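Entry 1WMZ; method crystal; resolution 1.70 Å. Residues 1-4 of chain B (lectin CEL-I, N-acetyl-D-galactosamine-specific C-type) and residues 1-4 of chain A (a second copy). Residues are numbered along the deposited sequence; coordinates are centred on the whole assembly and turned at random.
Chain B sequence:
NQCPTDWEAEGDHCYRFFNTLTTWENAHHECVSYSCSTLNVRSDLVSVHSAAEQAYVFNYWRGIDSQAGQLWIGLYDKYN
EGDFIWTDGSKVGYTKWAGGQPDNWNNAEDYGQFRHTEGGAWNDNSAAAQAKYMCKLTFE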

# COMPACT_ATOMS: atom_id res chain seq x y z
N ASN B 1 -8.86 -4.52 -4.10
CA ASN B 1 -8.03 -3.28 -4.21
C ASN B 1 -6.61 -3.53 -3.69
O ASN B 1 -6.26 -4.63 -3.26
CB ASN B 1 -8.72 -2.13 -3.45
CG ASN B 1 -8.89 -2.45 -1.97
OD1 ASN B 1 -7.92 -2.71 -1.28
ND2 ASN B 1 -10.12 -2.39 -1.48
N GLN B 2 -5.78 -2.47 -3.70
CA GLN B 2 -4.41 -2.58 -3.26
C GLN B 2 -4.10 -1.82 -1.95
O GLN B 2 -2.92 -1.47 -1.64
CB GLN B 2 -3.48 -2.13 -4.38
CG GLN B 2 -3.68 -2.95 -5.64
CD GLN B 2 -4.74 -2.41 -6.56
OE1 GLN B 2 -4.92 -1.21 -6.63
NE2 GLN B 2 -5.46 -3.30 -7.25
N CYS B 3 -5.14 -1.64 -1.14
CA CYS B 3 -4.96 -1.07 0.19
C CYS B 3 -4.47 -2.11 1.18
O CYS B 3 -4.85 -3.31 1.11
CB CYS B 3 -6.23 -0.41 0.71
SG CYS B 3 -6.66 1.11 -0.21
N PRO B 4 -3.67 -1.66 2.14
CA PRO B 4 -3.32 -2.51 3.29
C PRO B 4 -4.53 -2.99 4.04
O PRO B 4 -5.60 -2.38 3.98
CB PRO B 4 -2.47 -1.58 4.16
CG PRO B 4 -1.88 -0.58 3.16
CD PRO B 4 -3.00 -0.34 2.18
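Chain A (1-4) NQCP

The N-terminal tetrapeptides of the two copies meet in a nearly symmetric contact centred on the second residue of each chain. Neither stretch forms regular helix or strand. Gln A2 has phi/psi of -112/29°, almost the same as Gln B2 at -111/25°, and from residue 3 onward both chains turn extended. From CA 1 to CA 4 the two stretches run in broadly the same direction. The backbones come nearest at Gln A2 and Gln B2, whose CA atoms lie 5.0 Å apart, and 241 Å² of surface is buried in total, most of it on these two glutamines.

Each glutamine directs its CA-to-CB bond toward the other chain and adopts the same rotamer, chi1 m and chi2 p, which folds the amide back to reach the partner's backbone. Gln A2 N donates to Gln B2 OE1 at 3.1 Å, and Gln B2 N donates to Gln A2 OE1, also at 3.1 Å; N-H...O angles of 174° and 177° make both bonds almost linear. With both bonds in place, the two acceptors Gln A2 OE1 and Gln B2 OE1 lie 3.2 Å apart, with no hydrogen bond between them. Each NE2 is satisfied elsewhere in the structure. The main-chain carbonyls of the two glutamines are joined through a single water, which donates both its hydrogens, to Gln A2 O at 2.7 Å and to Gln B2 O at 2.6 Å.

The neighbouring amides are satisfied within their own chains: Cys A3 N donates to Asn A1 OD1 at 2.9 Å, and Cys B3 N to Asn B1 OD1 at 3.0 Å. Around the polar centre, Asn A1 CB packs 3.2 Å from Gln B2 OE1 and Asn B1 CB 3.3 Å from Gln A2 OE1, while Cys A3 SG rests 3.7 Å from Gln B2 CG and Cys B3 SG 3.7 Å from Gln A2 CG. Pro A4 and Pro B4 take no part in the contact.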

# COMPACT_ATOMS: atom_id res chain seq x y z
N ASN A 1 -5.71 3.12 -9.13
CA ASN A 1 -5.30 2.04 -8.19
C ASN A 1 -4.59 2.59 -6.94
O ASN A 1 -4.27 3.77 -6.85
CB ASN A 1 -4.40 1.02 -8.91
CG ASN A 1 -2.99 1.59 -9.30
OD1 ASN A 1 -2.22 2.09 -8.46
ND2 ASN A 1 -2.66 1.48 -10.58
N GLN A 2 -4.31 1.71 -5.98
CA GLN A 2 -3.71 2.15 -4.72
C GLN A 2 -2.28 1.66 -4.55
O GLN A 2 -1.81 1.42 -3.45
CB GLN A 2 -4.63 1.74 -3.56
CG GLN A 2 -6.02 2.33 -3.65
CD GLN A 2 -6.99 1.52 -4.52
OE1 GLN A 2 -6.88 0.30 -4.60
NE2 GLN A 2 -7.94 2.19 -5.12
N CYS A 3 -1.58 1.45 -5.66
CA CYS A 3 -0.20 0.96 -5.60
C CYS A 3 0.74 2.12 -5.40
O CYS A 3 0.46 3.24 -5.86
CB CYS A 3 0.21 0.19 -6.86
SG CYS A 3 -0.54 -1.46 -6.94
N PRO A 4 1.82 1.90 -4.66
CA PRO A 4 2.90 2.88 -4.62
C PRO A 4 3.38 3.25 -6.03
O PRO A 4 3.24 2.46 -6.97
CB PRO A 4 3.99 2.18 -3.84
CG PRO A 4 3.21 1.24 -2.91
CD PRO A 4 2.06 0.77 -3.75
O HOH W 1 -0.93 0.18 -1.21